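Local atomic coordinates of glutathione S-transferase family protein (Populus trichocarpa, PDB entry 5F06), a protein that probably conjugates glutathione to electrophilic compounds as a Phi-class glutathione transferase, binding the tripeptide and supporting detoxification in the plant cytoplasm. Residues A68-I73 and D166-P171; S152-K155 and G159-Y162. One frame throughout, in Å; residues are numbered along the deposited sequence. Where two conformers were deposited one is given.

Interaction 1 (A68-I73 and D166-P171); sequences AITSYI and DLHHLP
A single buried side-chain hydrogen bond, between T70 and H168, joins the two domains of the glutathione transferase subunit across 68-73 and 166-171. T70 lies on helix 66-76 of the thioredoxin-like N-terminal domain, whereas H168 belongs to the turn between helices 164-167 and 170-176 of the all-helical C-terminal domain. Their CA atoms are 8.8 Å apart, a gap that the imidazole spans: T70 OG1 stands 2.9 Å from H168 NE2. The hydroxyl meets the ring at its edge, near the ring plane, and T70 CB follows behind it, 3.8 Å from H168 NE2. T70 OG1 sits between its own backbone N and carbonyl carbon (chi1 56°), a position from which it also hydrogen-bonds to the carbonyl O of R67, one turn earlier. The hydroxyl therefore has two partners in a buried setting. In 166-171, a type I turn from L167 to L170 carries the histidine, closed by a backbone bond of 3.0 Å from L170 N to L167 O; H168 O in turn accepts from R15 NE. Helix 11-22 borders the contact, with C19 against T70 and T18 against L167. R67 and S66 bind glutathione; the side chain of H168 is about 4 Å from that of R67, and T70's about 9 Å from the ligand, placing the bond at the interdomain interface of the canonical glutathione transferase fold.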
ATOM      1  N   ALA A  68      -5.081  -3.264   6.125  1.00  8.66           N
ATOM      2  CA  ALA A  68      -6.300  -2.531   6.471  1.00  9.53           C
ATOM      3  C   ALA A  68      -6.776  -3.001   7.842  1.00  9.09           C
ATOM      4  O   ALA A  68      -7.242  -2.211   8.671  1.00  8.17           O
ATOM      5  CB  ALA A  68      -7.383  -2.737   5.424  1.00  9.87           C
ATOM      6  N   ILE A  69      -6.638  -4.298   8.082  1.00  8.74           N
ATOM      7  CA  ILE A  69      -7.080  -4.885   9.338  1.00  9.24           C
ATOM      8  C   ILE A  69      -6.192  -4.412  10.486  1.00  9.13           C
ATOM      9  O   ILE A  69      -6.683  -4.053  11.550  1.00  9.13           O
ATOM     10  CB  ILE A  69      -7.075  -6.427   9.266  1.00  9.57           C
ATOM     11  CG1 ILE A  69      -8.107  -6.907   8.242  1.00 10.21           C
ATOM     12  CG2 ILE A  69      -7.388  -7.021  10.626  1.00 11.57           C
ATOM     13  CD1 ILE A  69      -7.986  -8.379   7.863  1.00 11.63           C
ATOM     14  N   THR A  70      -4.883  -4.403  10.275  1.00  9.97           N
ATOM     15  CA  THR A  70      -3.967  -3.933  11.312  1.00  9.72           C
ATOM     16  C   THR A  70      -4.190  -2.452  11.610  1.00 10.29           C
ATOM     17  O   THR A  70      -4.189  -2.041  12.769  1.00 10.41           O
ATOM     18  CB  THR A  70      -2.496  -4.145  10.925  1.00 10.15           C
ATOM     19  OG1 THR A  70      -2.226  -3.511   9.667  1.00  9.68           O
ATOM     20  CG2 THR A  70      -2.166  -5.637  10.837  1.00 11.26           C
ATOM     21  N   SER A  71      -4.373  -1.659  10.558  1.00 10.33           N
ATOM     22  CA  SER A  71      -4.597  -0.226  10.699  1.00 12.86           C
ATOM     23  C   SER A  71      -5.885   0.038  11.483  1.00 11.75           C
ATOM     24  O   SER A  71      -5.929   0.897  12.368  1.00 12.47           O
ATOM     25  CB  SER A  71      -4.658   0.443   9.318  1.00 14.33           C
ATOM     26  OG  SER A  71      -4.806   1.848   9.420  1.00 16.43           O
ATOM     27  N   TYR A  72      -6.930  -0.711  11.155  1.00 11.15           N
ATOM     28  CA  TYR A  72      -8.193  -0.625  11.877  1.00 12.21           C
ATOM     29  C   TYR A  72      -8.003  -0.926  13.362  1.00 11.36           C
ATOM     30  O   TYR A  72      -8.403  -0.142  14.225  1.00 11.58           O
ATOM     31  CB  TYR A  72      -9.209  -1.594  11.274  1.00 11.40           C
ATOM     32  CG  TYR A  72     -10.501  -1.639  12.034  1.00 11.32           C
ATOM     33  CD1 TYR A  72     -11.340  -0.533  12.068  1.00 11.92           C
ATOM     34  CD2 TYR A  72     -10.890  -2.781  12.720  1.00 10.52           C
ATOM     35  CE1 TYR A  72     -12.527  -0.560  12.761  1.00 13.39           C
ATOM     36  CE2 TYR A  72     -12.083  -2.818  13.421  1.00 10.24           C
ATOM     37  CZ  TYR A  72     -12.895  -1.703  13.436  1.00 12.97           C
ATOM     38  OH  TYR A  72     -14.087  -1.720  14.126  1.00 13.19           O
ATOM     39  N   ILE A  73      -7.389  -2.069  13.645  0.74 10.53           N
ATOM     40  CA  ILE A  73      -7.140  -2.500  15.016  0.74 10.57           C
ATOM     41  C   ILE A  73      -6.283  -1.478  15.765  0.74 10.99           C
ATOM     42  O   ILE A  73      -6.595  -1.105  16.899  0.74 10.62           O
ATOM     43  CB  ILE A  73      -6.453  -3.883  15.030  0.74 10.70           C
ATOM     44  CG1 ILE A  73      -7.430  -4.951  14.528  0.74 10.73           C
ATOM     45  CG2 ILE A  73      -5.962  -4.244  16.427  0.74 12.32           C
ATOM     46  CD1 ILE A  73      -6.782  -6.294  14.239  0.74 10.67           C
ATOM     47  N   ASP A 166       7.383  -0.992  11.104  1.00 10.09           N
ATOM     48  CA  ASP A 166       8.282  -2.124  11.298  1.00 10.38           C
ATOM     49  C   ASP A 166       7.504  -3.436  11.295  1.00 11.25           C
ATOM     50  O   ASP A 166       7.895  -4.401  10.636  1.00 12.03           O
ATOM     51  CB  ASP A 166       9.053  -1.981  12.609  1.00 10.65           C
ATOM     52  CG  ASP A 166       9.650  -0.603  12.783  1.00 10.29           C
ATOM     53  OD1 ASP A 166      10.756  -0.355  12.252  1.00  9.46           O
ATOM     54  OD2 ASP A 166       9.003   0.230  13.454  1.00 10.99           O
ATOM     55  N   LEU A 167       6.400  -3.452  12.036  1.00  9.48           N
ATOM     56  CA  LEU A 167       5.581  -4.648  12.203  1.00 10.04           C
ATOM     57  C   LEU A 167       5.207  -5.290  10.872  1.00  9.52           C
ATOM     58  O   LEU A 167       5.273  -6.516  10.723  1.00  8.42           O
ATOM     59  CB  LEU A 167       4.310  -4.306  12.988  1.00  9.57           C
ATOM     60  CG  LEU A 167       3.384  -5.481  13.328  1.00  8.34           C
ATOM     61  CD1 LEU A 167       2.685  -5.239  14.655  1.00  8.91           C
ATOM     62  CD2 LEU A 167       2.349  -5.745  12.229  1.00  8.18           C
ATOM     63  N   HIS A 168       4.817  -4.469   9.902  1.00  8.92           N
ATOM     64  CA  HIS A 168       4.354  -4.998   8.627  1.00  9.31           C
ATOM     65  C   HIS A 168       5.433  -5.795   7.899  1.00  9.47           C
ATOM     66  O   HIS A 168       5.115  -6.596   7.024  1.00  9.84           O
ATOM     67  CB  HIS A 168       3.841  -3.869   7.730  1.00  8.81           C
ATOM     68  CG  HIS A 168       2.488  -3.371   8.118  1.00  8.16           C
ATOM     69  ND1 HIS A 168       1.904  -2.267   7.537  1.00  9.35           N
ATOM     70  CD2 HIS A 168       1.597  -3.833   9.030  1.00  8.27           C
ATOM     71  CE1 HIS A 168       0.714  -2.066   8.076  1.00  9.42           C
ATOM     72  NE2 HIS A 168       0.503  -3.001   8.984  1.00  8.71           N
ATOM     73  N   HIS A 169       6.695  -5.593   8.277  1.00  9.56           N
ATOM     74  CA  HIS A 169       7.828  -6.279   7.640  1.00 10.00           C
ATOM     75  C   HIS A 169       8.078  -7.689   8.175  1.00  9.78           C
ATOM     76  O   HIS A 169       8.829  -8.460   7.581  1.00 10.30           O
ATOM     77  CB  HIS A 169       9.118  -5.481   7.833  1.00  8.67           C
ATOM     78  CG  HIS A 169       9.159  -4.187   7.087  1.00 10.18           C
ATOM     79  ND1 HIS A 169       8.495  -3.059   7.515  1.00 10.62           N
ATOM     80  CD2 HIS A 169       9.801  -3.836   5.948  1.00 11.13           C
ATOM     81  CE1 HIS A 169       8.720  -2.071   6.669  1.00 11.30           C
ATOM     82  NE2 HIS A 169       9.512  -2.515   5.710  1.00 10.90           N
ATOM     83  N   LEU A 170       7.479  -8.015   9.310  1.00  8.37           N
ATOM     84  CA  LEU A 170       7.867  -9.219  10.035  1.00  9.92           C
ATOM     85  C   LEU A 170       7.620 -10.524   9.264  1.00  9.56           C
ATOM     86  O   LEU A 170       8.523 -11.354   9.175  1.00  9.78           O
ATOM     87  CB  LEU A 170       7.153  -9.275  11.392  1.00 11.18           C
ATOM     88  CG  LEU A 170       7.731  -8.356  12.479  1.00 10.88           C
ATOM     89  CD1 LEU A 170       6.783  -8.285  13.665  1.00 11.94           C
ATOM     90  CD2 LEU A 170       9.113  -8.820  12.943  1.00 11.57           C
ATOM     91  N   PRO A 171       6.414 -10.711   8.697  1.00  9.78           N
ATOM     92  CA  PRO A 171       6.125 -12.062   8.194  1.00 10.18           C
ATOM     93  C   PRO A 171       6.938 -12.477   6.964  1.00  9.85           C
ATOM     94  O   PRO A 171       7.509 -13.564   6.997  1.00 10.05           O
ATOM     95  CB  PRO A 171       4.626 -12.002   7.860  1.00  9.54           C
ATOM     96  CG  PRO A 171       4.102 -10.854   8.627  1.00  9.56           C
ATOM     97  CD  PRO A 171       5.216  -9.855   8.665  1.00 10.18           C
TER

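Interaction 2 (S152-K155 and G159-Y162); sequences SSTK and GDFY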
ATOM      1  N   SER A 152      20.624   3.641  10.660  1.00 16.17           N
ATOM      2  CA  SER A 152      21.845   4.172  11.256  1.00 18.04           C
ATOM      3  C   SER A 152      21.530   5.458  12.017  1.00 19.27           C
ATOM      4  O   SER A 152      22.265   5.852  12.919  1.00 19.74           O
ATOM      5  CB  SER A 152      22.907   4.436  10.184  1.00 17.76           C
ATOM      6  OG  SER A 152      23.320   3.232   9.561  1.00 18.92           O
ATOM      7  N   SER A 153      20.426   6.099  11.644  1.00 20.98           N
ATOM      8  CA  SER A 153      20.001   7.361  12.247  1.00 22.68           C
ATOM      9  C   SER A 153      19.014   7.151  13.398  1.00 21.38           C
ATOM     10  O   SER A 153      19.097   7.818  14.429  1.00 20.97           O
ATOM     11  CB  SER A 153      19.366   8.257  11.181  1.00 24.60           C
ATOM     12  OG  SER A 153      18.527   9.236  11.768  1.00 29.42           O
ATOM     13  N   THR A 154      18.080   6.223  13.206  1.00 17.57           N
ATOM     14  CA  THR A 154      17.031   5.949  14.190  1.00 17.90           C
ATOM     15  C   THR A 154      16.952   4.451  14.474  1.00 18.41           C
ATOM     16  O   THR A 154      17.339   3.637  13.636  1.00 18.72           O
ATOM     17  CB  THR A 154      15.651   6.455  13.706  1.00 16.93           C
ATOM     18  OG1 THR A 154      15.330   5.870  12.435  1.00 16.08           O
ATOM     19  CG2 THR A 154      15.649   7.975  13.575  1.00 17.71           C
ATOM     20  N   LYS A 155      16.454   4.093  15.656  1.00 16.29           N
ATOM     21  CA  LYS A 155      16.401   2.695  16.071  1.00 16.10           C
ATOM     22  C   LYS A 155      15.515   1.859  15.153  1.00 14.07           C
ATOM     23  O   LYS A 155      15.823   0.701  14.860  1.00 13.84           O
ATOM     24  CB  LYS A 155      15.889   2.579  17.508  1.00 20.43           C
ATOM     25  CG  LYS A 155      16.917   2.919  18.576  1.00 30.17           C
ATOM     26  CD  LYS A 155      16.462   2.489  19.967  1.00 37.80           C
ATOM     27  CE  LYS A 155      16.288   0.976  20.075  1.00 42.50           C
ATOM     28  NZ  LYS A 155      17.473   0.221  19.568  1.00 45.63           N
ATOM     29  N   GLY A 159      11.336   6.157  13.294  1.00 12.09           N
ATOM     30  CA  GLY A 159      11.893   6.932  14.388  1.00 13.56           C
ATOM     31  C   GLY A 159      12.494   6.027  15.447  1.00 13.75           C
ATOM     32  O   GLY A 159      12.694   4.834  15.207  1.00 12.77           O
ATOM     33  N   ASP A 160      12.778   6.590  16.621  1.00 15.05           N
ATOM     34  CA  ASP A 160      13.364   5.829  17.725  1.00 16.66           C
ATOM     35  C   ASP A 160      12.275   5.143  18.550  1.00 17.48           C
ATOM     36  O   ASP A 160      12.329   5.119  19.779  1.00 20.70           O
ATOM     37  CB  ASP A 160      14.216   6.748  18.610  1.00 18.08           C
ATOM     38  CG  ASP A 160      15.503   7.185  17.928  1.00 18.72           C
ATOM     39  OD1 ASP A 160      16.153   6.338  17.278  1.00 18.62           O
ATOM     40  OD2 ASP A 160      15.863   8.376  18.036  1.00 19.25           O
ATOM     41  N   PHE A 161      11.286   4.590  17.854  1.00 15.43           N
ATOM     42  CA  PHE A 161      10.200   3.836  18.475  1.00 15.29           C
ATOM     43  C   PHE A 161       9.730   2.757  17.513  1.00 14.13           C
ATOM     44  O   PHE A 161       9.677   2.978  16.302  1.00 12.29           O
ATOM     45  CB  PHE A 161       9.031   4.753  18.836  1.00 15.19           C
ATOM     46  CG  PHE A 161       8.574   5.613  17.692  1.00 13.87           C
ATOM     47  CD1 PHE A 161       7.640   5.141  16.781  1.00 12.96           C
ATOM     48  CD2 PHE A 161       9.097   6.885  17.511  1.00 14.31           C
ATOM     49  CE1 PHE A 161       7.232   5.925  15.723  1.00 12.56           C
ATOM     50  CE2 PHE A 161       8.689   7.672  16.453  1.00 13.81           C
ATOM     51  CZ  PHE A 161       7.756   7.190  15.559  1.00 13.01           C
ATOM     52  N   TYR A 162       9.403   1.586  18.050  1.00 15.35           N
ATOM     53  CA  TYR A 162       8.764   0.545  17.259  1.00 13.73           C
ATOM     54  C   TYR A 162       7.392   1.043  16.806  1.00 12.47           C
ATOM     55  O   TYR A 162       6.701   1.727  17.562  1.00 12.62           O
ATOM     56  CB  TYR A 162       8.638  -0.737  18.075  1.00 13.80           C
ATOM     57  CG  TYR A 162       8.058  -1.914  17.326  1.00 13.61           C
ATOM     58  CD1 TYR A 162       8.794  -2.572  16.349  1.00 13.18           C
ATOM     59  CD2 TYR A 162       6.783  -2.382  17.611  1.00 14.79           C
ATOM     60  CE1 TYR A 162       8.274  -3.655  15.674  1.00 13.84           C
ATOM     61  CE2 TYR A 162       6.252  -3.466  16.938  1.00 15.30           C
ATOM     62  CZ  TYR A 162       7.000  -4.100  15.974  1.00 15.64           C
ATOM     63  OH  TYR A 162       6.470  -5.181  15.308  1.00 15.65           O
TER
HETATM   64  O   HOH W   1      17.687   9.451  16.417  1.00 20.57           O
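The loop brings the end of 152-155 beside the start of 159-162, with the CA atoms of K155 and D160 4.7 Å apart; three residues separate the segments. In the first segment, helix 130-153 gives out near S153 and T154 turns extended; in the second, G159 has an unusual, extended backbone conformation with a positive phi of 156°. No backbone-to-backbone hydrogen bond links the segments, and the bridge falls to a side chain. D160 OD1 accepts the amide of K155, 2.8 Å from K155 N, with an N-H...O angle of 157° and the donor arriving nearly along the C-O axis. With CG anti to its carbonyl carbon (chi1 -71°), the aspartate swings its carboxylate toward 152-155, where OD1 also lies 3.2 Å from T154 CA. The second oxygen is used as well: a water donates to D160 OD2 at 2.7 Å and to S153 O at 2.9 Å. Alongside, T154 CB lies 3.6 Å from G159 C, while the threonine hydroxyl bonds elsewhere, to Y156 O and K150 NZ. The K155 side chain starts toward D160, its CG 3.7 Å from D160 OD1, then bends at chi3 and chi4 and carries its ammonium away. Lysine and aspartate thus make no salt bridge; the carboxylate instead grips a peptide N-H and a water, which implies a surface loop tied by polar backbone recognition, with the lysine charge contributing at most long-range attraction.

In the fold
The two contacts illustrate how location sets chemistry. Interaction 1 is buried, near the centre of the chain, and joins the N-terminal to the C-terminal domain across a long sequence separation; interaction 2 is a local surface closure within the C-terminal domain, nested inside the loop that interaction 1 closes. The interior contact depends on a single hydroxyl-imidazole pair, whereas the surface one enlists a carboxylate, a backbone amide and a water. Though their centres lie 18 Å apart, they meet through Y162, the last residue of 159-162, which packs its OH against L167 CA at 3.3 Å and against L170, flanking the histidine-bearing turn.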